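Local coordinates for protein tropomodulin (Caenorhabditis elegans, PDB 1PGV) that probably caps the pointed ends of actin filaments, keeping their length and dynamics in check, and is represented here by its C-terminal domain, at residues E73-A78 with R101-E106; E95-L100 with T125-E130; M151-N156 with S176-R181. All coordinates share one frame; numbering follows the deposited sequence.

Contact 1 of 3, residues E73-A78 with R101-E106; sequences EKFSLA and RVLNVE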
loop_
_atom_site.group_PDB
_atom_site.type_symbol
_atom_site.label_atom_id
_atom_site.label_comp_id
_atom_site.label_asym_id
_atom_site.label_seq_id
_atom_site.Cartn_x
_atom_site.Cartn_y
_atom_site.Cartn_z
ATOM N N GLU A 73 3.903 -8.421 7.038
ATOM C CA GLU A 73 2.533 -7.977 7.256
ATOM C C GLU A 73 2.365 -6.470 7.188
ATOM O O GLU A 73 1.290 -5.973 6.847
ATOM C CB GLU A 73 2.038 -8.473 8.620
ATOM C CG GLU A 73 1.785 -9.967 8.671
ATOM C CD GLU A 73 1.451 -10.458 10.068
ATOM O OE1 GLU A 73 0.980 -9.648 10.894
ATOM O OE2 GLU A 73 1.652 -11.661 10.328
ATOM N N LYS A 74 3.419 -5.740 7.531
ATOM C CA LYS A 74 3.364 -4.285 7.506
ATOM C C LYS A 74 4.629 -3.707 6.894
ATOM O O LYS A 74 5.741 -4.068 7.276
ATOM C CB LYS A 74 3.180 -3.731 8.919
ATOM C CG LYS A 74 1.916 -4.201 9.615
ATOM C CD LYS A 74 1.787 -3.575 10.998
ATOM C CE LYS A 74 0.522 -4.042 11.704
ATOM N NZ LYS A 74 0.358 -3.380 13.030
ATOM N N PHE A 75 4.449 -2.810 5.930
ATOM C CA PHE A 75 5.576 -2.181 5.258
ATOM C C PHE A 75 5.269 -0.693 5.186
ATOM O O PHE A 75 4.318 -0.277 4.526
ATOM C CB PHE A 75 5.747 -2.785 3.859
ATOM C CG PHE A 75 7.014 -2.365 3.159
ATOM C CD1 PHE A 75 8.113 -1.912 3.883
ATOM C CD2 PHE A 75 7.119 -2.460 1.775
ATOM C CE1 PHE A 75 9.300 -1.562 3.238
ATOM C CE2 PHE A 75 8.303 -2.113 1.120
ATOM C CZ PHE A 75 9.393 -1.664 1.855
ATOM N N SER A 76 6.059 0.109 5.895
ATOM C CA SER A 76 5.829 1.546 5.924
ATOM C C SER A 76 7.051 2.326 5.455
ATOM O O SER A 76 8.163 2.118 5.946
ATOM C CB SER A 76 5.447 1.984 7.340
ATOM O OG SER A 76 4.955 3.312 7.349
ATOM N N LEU A 77 6.827 3.220 4.494
ATOM C CA LEU A 77 7.888 4.053 3.935
ATOM C C LEU A 77 7.403 5.493 3.887
ATOM O O LEU A 77 7.682 6.219 2.929
ATOM C CB LEU A 77 8.237 3.615 2.509
ATOM C CG LEU A 77 8.385 2.138 2.160
ATOM C CD1 LEU A 77 7.007 1.490 2.079
ATOM C CD2 LEU A 77 9.103 2.010 0.817
ATOM N N ALA A 78 6.666 5.902 4.911
ATOM C CA ALA A 78 6.142 7.257 4.971
ATOM C C ALA A 78 7.264 8.272 5.137
ATOM O O ALA A 78 8.242 8.027 5.840
ATOM C CB ALA A 78 5.152 7.391 6.125
ATOM N N ARG A 101 -0.509 -6.723 4.884
ATOM C CA ARG A 101 -1.765 -6.183 5.386
ATOM C C ARG A 101 -1.833 -4.667 5.417
ATOM O O ARG A 101 -2.901 -4.082 5.245
ATOM C CB ARG A 101 -2.006 -6.704 6.807
ATOM C CG ARG A 101 -2.035 -8.211 6.910
ATOM C CD ARG A 101 -3.451 -8.717 6.826
ATOM N NE ARG A 101 -4.260 -8.139 7.896
ATOM C CZ ARG A 101 -5.559 -8.365 8.058
ATOM N NH1 ARG A 101 -6.204 -9.163 7.218
ATOM N NH2 ARG A 101 -6.212 -7.784 9.055
ATOM N N VAL A 102 -0.696 -4.031 5.661
ATOM C CA VAL A 102 -0.650 -2.582 5.745
ATOM C C VAL A 102 0.499 -2.042 4.903
ATOM O O VAL A 102 1.628 -2.511 5.007
ATOM C CB VAL A 102 -0.459 -2.128 7.214
ATOM C CG1 VAL A 102 -0.313 -0.616 7.293
ATOM C CG2 VAL A 102 -1.651 -2.586 8.049
ATOM N N LEU A 103 0.188 -1.076 4.044
ATOM C CA LEU A 103 1.198 -0.454 3.197
ATOM C C LEU A 103 1.042 1.042 3.376
ATOM O O LEU A 103 -0.034 1.591 3.136
ATOM C CB LEU A 103 0.986 -0.831 1.728
ATOM C CG LEU A 103 2.001 -0.205 0.764
ATOM C CD1 LEU A 103 3.402 -0.664 1.134
ATOM C CD2 LEU A 103 1.659 -0.603 -0.674
ATOM N N ASN A 104 2.111 1.700 3.811
ATOM C CA ASN A 104 2.078 3.139 4.039
ATOM C C ASN A 104 3.144 3.863 3.217
ATOM O O ASN A 104 4.339 3.675 3.438
ATOM C CB ASN A 104 2.296 3.424 5.527
ATOM C CG ASN A 104 2.209 4.898 5.860
ATOM O OD1 ASN A 104 2.008 5.743 4.979
ATOM N ND2 ASN A 104 2.353 5.219 7.143
ATOM N N VAL A 105 2.702 4.683 2.267
ATOM C CA VAL A 105 3.618 5.450 1.422
ATOM C C VAL A 105 3.228 6.925 1.418
ATOM O O VAL A 105 3.470 7.643 0.441
ATOM C CB VAL A 105 3.607 4.939 -0.042
ATOM C CG1 VAL A 105 4.088 3.506 -0.102
ATOM C CG2 VAL A 105 2.207 5.058 -0.626
ATOM N N GLU A 106 2.632 7.384 2.515
ATOM C CA GLU A 106 2.197 8.772 2.604
ATOM C C GLU A 106 3.350 9.774 2.706
ATOM O O GLU A 106 4.488 9.408 2.995
ATOM C CB GLU A 106 1.265 8.952 3.808
ATOM C CG GLU A 106 1.984 9.011 5.148
ATOM C CD GLU A 106 1.029 9.006 6.335
ATOM O OE1 GLU A 106 -0.014 9.689 6.271
ATOM O OE2 GLU A 106 1.332 8.326 7.339
#

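Contact 2 of 3, residues E95-L100 with T125-E130; sequences ETSPSL and TQSIVE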
loop_
_atom_site.group_PDB
_atom_site.type_symbol
_atom_site.label_atom_id
_atom_site.label_comp_id
_atom_site.label_asym_id
_atom_site.label_seq_id
_atom_site.Cartn_x
_atom_site.Cartn_y
_atom_site.Cartn_z
ATOM N N GLU A 95 1.167 -7.150 -5.913
ATOM C CA GLU A 95 0.555 -8.215 -6.697
ATOM C C GLU A 95 1.026 -9.615 -6.332
ATOM O O GLU A 95 0.348 -10.595 -6.635
ATOM C CB GLU A 95 0.791 -7.971 -8.192
ATOM C CG GLU A 95 0.116 -6.713 -8.701
ATOM C CD GLU A 95 0.300 -6.510 -10.194
ATOM O OE1 GLU A 95 0.888 -7.396 -10.851
ATOM O OE2 GLU A 95 -0.149 -5.465 -10.703
ATOM N N THR A 96 2.175 -9.707 -5.667
ATOM C CA THR A 96 2.744 -10.998 -5.293
ATOM C C THR A 96 2.461 -11.451 -3.861
ATOM O O THR A 96 2.204 -12.633 -3.616
ATOM C CB THR A 96 4.278 -10.995 -5.468
ATOM O OG1 THR A 96 4.607 -10.783 -6.846
ATOM C CG2 THR A 96 4.874 -12.324 -5.009
ATOM N N SER A 97 2.504 -10.512 -2.925
ATOM C CA SER A 97 2.321 -10.832 -1.507
ATOM C C SER A 97 0.967 -11.341 -1.025
ATOM O O SER A 97 -0.072 -10.749 -1.306
ATOM C CB SER A 97 2.707 -9.623 -0.652
ATOM O OG SER A 97 2.562 -9.923 0.735
ATOM N N PRO A 98 0.969 -12.465 -0.286
ATOM C CA PRO A 98 -0.280 -13.023 0.237
ATOM C C PRO A 98 -0.469 -12.588 1.698
ATOM O O PRO A 98 -1.544 -12.758 2.279
ATOM C CB PRO A 98 -0.051 -14.522 0.114
ATOM C CG PRO A 98 1.376 -14.644 0.487
ATOM C CD PRO A 98 2.028 -13.491 -0.286
ATOM N N SER A 99 0.574 -11.991 2.270
ATOM C CA SER A 99 0.552 -11.581 3.672
ATOM C C SER A 99 0.536 -10.089 3.992
ATOM O O SER A 99 0.157 -9.700 5.098
ATOM C CB SER A 99 1.742 -12.223 4.397
ATOM O OG SER A 99 2.981 -11.807 3.828
ATOM N N LEU A 100 0.948 -9.244 3.049
ATOM C CA LEU A 100 0.984 -7.808 3.320
ATOM C C LEU A 100 -0.392 -7.255 3.670
ATOM O O LEU A 100 -1.318 -7.291 2.856
ATOM C CB LEU A 100 1.570 -7.052 2.115
ATOM C CG LEU A 100 1.904 -5.577 2.334
ATOM C CD1 LEU A 100 2.896 -5.426 3.489
ATOM C CD2 LEU A 100 2.506 -5.005 1.045
ATOM N N THR A 125 -4.160 -10.210 -4.986
ATOM C CA THR A 125 -4.221 -11.103 -3.823
ATOM C C THR A 125 -5.157 -10.585 -2.739
ATOM O O THR A 125 -5.614 -11.351 -1.875
ATOM C CB THR A 125 -2.836 -11.290 -3.179
ATOM O OG1 THR A 125 -2.416 -10.054 -2.590
ATOM C CG2 THR A 125 -1.823 -11.733 -4.209
ATOM N N GLN A 126 -5.435 -9.286 -2.778
ATOM C CA GLN A 126 -6.294 -8.644 -1.793
ATOM C C GLN A 126 -5.902 -8.951 -0.341
ATOM O O GLN A 126 -6.757 -9.145 0.531
ATOM C CB GLN A 126 -7.760 -9.012 -2.058
ATOM C CG GLN A 126 -8.280 -8.383 -3.359
ATOM C CD GLN A 126 -9.751 -8.637 -3.611
ATOM O OE1 GLN A 126 -10.580 -8.520 -2.709
ATOM N NE2 GLN A 126 -10.088 -8.969 -4.858
ATOM N N SER A 127 -4.600 -8.978 -0.087
ATOM C CA SER A 127 -4.093 -9.226 1.260
ATOM C C SER A 127 -4.132 -7.930 2.067
ATOM O O SER A 127 -4.372 -7.938 3.274
ATOM C CB SER A 127 -2.656 -9.747 1.196
ATOM O OG SER A 127 -1.775 -8.761 0.675
ATOM N N ILE A 128 -3.915 -6.803 1.392
ATOM C CA ILE A 128 -3.898 -5.507 2.062
ATOM C C ILE A 128 -5.243 -5.020 2.595
ATOM O O ILE A 128 -6.253 -5.059 1.885
ATOM C CB ILE A 128 -3.316 -4.412 1.118
ATOM C CG1 ILE A 128 -1.865 -4.754 0.770
ATOM C CG2 ILE A 128 -3.418 -3.047 1.775
ATOM C CD1 ILE A 128 -1.214 -3.800 -0.242
ATOM N N VAL A 129 -5.251 -4.554 3.848
ATOM C CA VAL A 129 -6.467 -4.026 4.467
ATOM C C VAL A 129 -6.337 -2.536 4.757
ATOM O O VAL A 129 -7.334 -1.843 4.961
ATOM C CB VAL A 129 -6.820 -4.766 5.783
ATOM C CG1 VAL A 129 -6.972 -6.249 5.507
ATOM C CG2 VAL A 129 -5.757 -4.506 6.837
ATOM N N GLU A 130 -5.102 -2.043 4.780
ATOM C CA GLU A 130 -4.862 -0.628 5.016
ATOM C C GLU A 130 -3.830 -0.110 4.016
ATOM O O GLU A 130 -2.698 -0.581 3.984
ATOM C CB GLU A 130 -4.358 -0.392 6.439
ATOM C CG GLU A 130 -4.081 1.070 6.748
ATOM C CD GLU A 130 -3.719 1.289 8.203
ATOM O OE1 GLU A 130 -4.555 0.968 9.074
ATOM O OE2 GLU A 130 -2.602 1.777 8.478
#

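Contact 3 of 3, residues M151-N156 with S176-R181; sequences MAIEEN and SEALER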
loop_
_atom_site.group_PDB
_atom_site.type_symbol
_atom_site.label_atom_id
_atom_site.label_comp_id
_atom_site.label_asym_id
_atom_site.label_seq_id
_atom_site.Cartn_x
_atom_site.Cartn_y
_atom_site.Cartn_z
ATOM N N MET A 151 -13.357 2.626 -8.518
ATOM C CA MET A 151 -13.803 1.348 -9.055
ATOM C C MET A 151 -12.939 0.198 -8.549
ATOM O O MET A 151 -13.444 -0.901 -8.289
ATOM C CB MET A 151 -13.792 1.372 -10.585
ATOM C CG MET A 151 -14.772 2.386 -11.171
ATOM S SD MET A 151 -16.426 2.266 -10.436
ATOM C CE MET A 151 -17.040 0.819 -11.237
ATOM N N ALA A 152 -11.640 0.446 -8.412
ATOM C CA ALA A 152 -10.710 -0.571 -7.927
ATOM C C ALA A 152 -11.053 -0.932 -6.488
ATOM O O ALA A 152 -11.086 -2.108 -6.119
ATOM C CB ALA A 152 -9.283 -0.056 -7.990
ATOM N N ILE A 153 -11.295 0.094 -5.685
ATOM C CA ILE A 153 -11.633 -0.097 -4.277
ATOM C C ILE A 153 -12.967 -0.827 -4.131
ATOM O O ILE A 153 -13.111 -1.735 -3.309
ATOM C CB ILE A 153 -11.700 1.260 -3.555
ATOM C CG1 ILE A 153 -10.297 1.875 -3.490
ATOM C CG2 ILE A 153 -12.283 1.085 -2.155
ATOM C CD1 ILE A 153 -10.263 3.318 -3.005
ATOM N N GLU A 154 -13.945 -0.433 -4.938
ATOM C CA GLU A 154 -15.258 -1.050 -4.880
ATOM C C GLU A 154 -15.181 -2.548 -5.165
ATOM O O GLU A 154 -15.982 -3.325 -4.650
ATOM C CB GLU A 154 -16.190 -0.348 -5.873
ATOM C CG GLU A 154 -17.645 -0.708 -5.756
ATOM C CD GLU A 154 -18.521 0.203 -6.594
ATOM O OE1 GLU A 154 -18.892 1.296 -6.111
ATOM O OE2 GLU A 154 -18.821 -0.178 -7.742
ATOM N N GLU A 155 -14.206 -2.960 -5.973
ATOM C CA GLU A 155 -14.049 -4.370 -6.308
ATOM C C GLU A 155 -13.214 -5.116 -5.264
ATOM O O GLU A 155 -13.229 -6.347 -5.208
ATOM C CB GLU A 155 -13.382 -4.512 -7.679
ATOM C CG GLU A 155 -13.507 -5.888 -8.279
ATOM C CD GLU A 155 -12.799 -6.009 -9.612
ATOM O OE1 GLU A 155 -12.817 -5.024 -10.385
ATOM O OE2 GLU A 155 -12.239 -7.091 -9.883
ATOM N N ASN A 156 -12.485 -4.371 -4.445
ATOM C CA ASN A 156 -11.629 -4.977 -3.423
ATOM C C ASN A 156 -12.475 -5.328 -2.196
ATOM O O ASN A 156 -13.159 -4.470 -1.655
ATOM C CB ASN A 156 -10.523 -3.995 -3.029
ATOM C CG ASN A 156 -9.454 -4.634 -2.154
ATOM O OD1 ASN A 156 -9.754 -5.170 -1.081
ATOM N ND2 ASN A 156 -8.195 -4.583 -2.609
ATOM N N SER A 176 -16.441 5.052 0.557
ATOM C CA SER A 176 -16.931 4.889 1.926
ATOM C C SER A 176 -17.842 3.663 2.030
ATOM O O SER A 176 -17.703 2.851 2.948
ATOM C CB SER A 176 -17.688 6.140 2.372
ATOM O OG SER A 176 -18.834 6.353 1.567
ATOM N N GLU A 177 -18.772 3.522 1.090
ATOM C CA GLU A 177 -19.681 2.379 1.101
ATOM C C GLU A 177 -18.944 1.049 0.992
ATOM O O GLU A 177 -19.265 0.086 1.697
ATOM C CB GLU A 177 -20.692 2.492 -0.041
ATOM C CG GLU A 177 -21.723 3.572 0.182
ATOM C CD GLU A 177 -22.563 3.299 1.409
ATOM O OE1 GLU A 177 -23.229 2.244 1.440
ATOM O OE2 GLU A 177 -22.553 4.131 2.342
ATOM N N ALA A 178 -17.957 0.991 0.106
ATOM C CA ALA A 178 -17.183 -0.224 -0.085
ATOM C C ALA A 178 -16.396 -0.584 1.173
ATOM O O ALA A 178 -16.348 -1.752 1.569
ATOM C CB ALA A 178 -16.225 -0.055 -1.260
ATOM N N LEU A 179 -15.770 0.411 1.794
ATOM C CA LEU A 179 -14.978 0.148 2.994
ATOM C C LEU A 179 -15.876 -0.327 4.133
ATOM O O LEU A 179 -15.510 -1.237 4.887
ATOM C CB LEU A 179 -14.202 1.397 3.411
ATOM C CG LEU A 179 -13.155 1.862 2.386
ATOM C CD1 LEU A 179 -12.335 2.997 2.969
ATOM C CD2 LEU A 179 -12.247 0.698 2.003
ATOM N N GLU A 180 -17.049 0.283 4.252
ATOM C CA GLU A 180 -17.995 -0.119 5.296
ATOM C C GLU A 180 -18.485 -1.537 5.024
ATOM O O GLU A 180 -18.624 -2.346 5.944
ATOM C CB GLU A 180 -19.177 0.849 5.348
ATOM C CG GLU A 180 -18.902 2.093 6.167
ATOM C CD GLU A 180 -18.528 1.760 7.603
ATOM O OE1 GLU A 180 -19.325 1.076 8.278
ATOM O OE2 GLU A 180 -17.440 2.180 8.054
ATOM N N ARG A 181 -18.755 -1.835 3.758
ATOM C CA ARG A 181 -19.199 -3.162 3.350
ATOM C C ARG A 181 -18.133 -4.185 3.758
ATOM O O ARG A 181 -18.449 -5.255 4.296
ATOM C CB ARG A 181 -19.393 -3.191 1.826
ATOM C CG ARG A 181 -19.608 -4.559 1.205
ATOM C CD ARG A 181 -19.271 -4.506 -0.295
ATOM N NE ARG A 181 -17.831 -4.379 -0.508
ATOM C CZ ARG A 181 -17.259 -3.982 -1.642
ATOM N NH1 ARG A 181 -18.001 -3.656 -2.695
ATOM N NH2 ARG A 181 -15.938 -3.927 -1.724
#

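Contact 1 of 3, residues E73-A78 with R101-E106
Leu103 CD1 approaches the Phe75 ring obliquely, 4.2 Å from Phe75 CD2, while CD1 of Leu77 sits over the centre of one ring face. Leu90 and Leu93 of helix 90-96 pack on the Phe75 side chain. The Asn104 amide is the second flat group: Ala78 CB lies 3.7 Å from Asn104 ND2, and the carboxylate of Glu106 takes a bond from ND2 close to the amide plane. Asn104 OD1 accepts from Glu106 N (3.0 Å), an Asx turn that fixes the rotation of the amide. CG of Asn104 stands anti to the backbone N (chi1 -177°). Ser76 OG, 3.2 Å from Asn104 CB, is itself hydrogen-bonded to Asn49. An alanine in place of Asn104 would probably leave Glu106 N without its acceptor, set the Glu106 carboxylate free to turn and open a gap beside Ala78 CB.

The backbones run parallel, with strand axes 4.8 Å apart at an angle of 3°. Glu73 O takes two donors, Arg101 N and Val102 N; Phe75 N then bonds Val102 O, and Leu77 N reaches Asn104 O at 2.7 Å. Such pairing of short parallel strands, with Phe75 and Leu103 turned to helix 90-96, characterises the leucine-rich-repeat fold of this domain.

Contact 2 of 3, residues E95-L100 with T125-E130
Both hydroxyls that tie the segments together, those of Thr125 and Ser127, take the rotamer between the backbone N and the carbonyl carbon, with chi1 of 68° for Thr125 OG1 and 65° for Ser127 OG. Both CB atoms point toward residues 95-100, and these torsions bring each oxygen to a carbonyl there. The setting is one of the turns of the leucine-rich-repeat fold, where the chain leaves helix 90-96 and heads for strand 102-104; the partner is the loop leading to strand 130-132.

Thr125 OG1 donates to Ser97 O at 2.8 Å, approaching nearly in line with the carbonyl. Thr125 CG2, anti to its carbonyl carbon, rests 3.4 Å from Glu95 O, so one threonine covers two backbone oxygens at the helix end. Ser127 OG donates to Leu100 O at 2.7 Å, in the carbonyl plane and on a lone pair, with a C=O...donor angle of 133°. Ser127 CB meanwhile lies 3.4 Å from Pro98 O.

The acceptor loop is shaped from within. Ser97 OG receives Leu100 N at 2.9 Å and Ser99 N at 3.3 Å, an ST motif with its ST turn, which holds the 97-100 backbone curled so that Ser97 O and Leu100 O are presented to the two hydroxyls. Ser99 OG turns to Ile72 O, linking the curl to the preceding loop.

Beside the polar bonds, Leu100 and Ile128 lie side by side and point the same way, joined by Leu93 and Ile94 of helix 90-96. Ile128 CG1 passes 3.3 Å from Leu100 O, and the methyls Leu100 CD2 and Ile128 CD1 meet at 4.1 Å.

Contact 3 of 3, residues M151-N156 with S176-R181
Arg181 reaches across from helix 169-190 and grips Glu154 O with both terminal nitrogens, NH1 at 2.8 Å and NH2 at 3.0 Å from that single oxygen. Its conformation explains the reach. CG is anti to the backbone N (chi1 169°), and the chain stays stretched through chi2 before bending at chi3, 71°, which turns NE from the extended path. The guanidinium ends with one face over Ala178 CA, 4.1 Å from the plane, and its edge turned to the last turn of helix 143-155. Glu154 O lies near the guanidinium plane for both bonds, yet the two donors differ as seen from the carbonyl: NH1 is in its plane, NH2 well above it. Asn156 O, 2.8 Å from Arg181 NH2, also lies at the guanidinium edge and accepts from Asn182 ND2.

Deeper in, the helices run nearly parallel, at 18° with axes 8.8 Å apart, and the small Ala178 permits the approach. Ala178 CB points to the other helix and meets Glu154 CA at 3.9 Å. Ile153 CG2, anti to its backbone N, touches both Ala178 CB and Leu179 CD2 at 4.2 Å, while Val162 of the last strand packs against Ile153 and Leu179.

The Glu154 carboxylate, by contrast, pairs in a salt bridge with Arg174, farther back on helix 169-190. Arg181 therefore binds the backbone rather than the acid, and its positive charge would probably offset the partial negative charge of carbonyls gathered at this helix C-terminus.

Overall arrangement
All three contacts are partly buried. Contact 1 is the most central, its centre 6 Å from that of the chain, against 9 Å for contact 2; contact 3, 15 Å out, is peripheral, with Ile153 and Ala178 buried but Arg181 exposed. Contacts 1 and 2 interlock: their segments alternate along the chain, and Arg101 O lies 2.8 Å from Val129 N where the turns feed into neighbouring strands. Contact 3 follows later and pairs two helices near the C-terminus, touching contact 2 through Gln126 and Asn156. The chemistry shifts accordingly: backbone-to-backbone bonds between strands, then hydroxyls donating to carbonyls in the turns, then a surface arginine over an apolar helix interface.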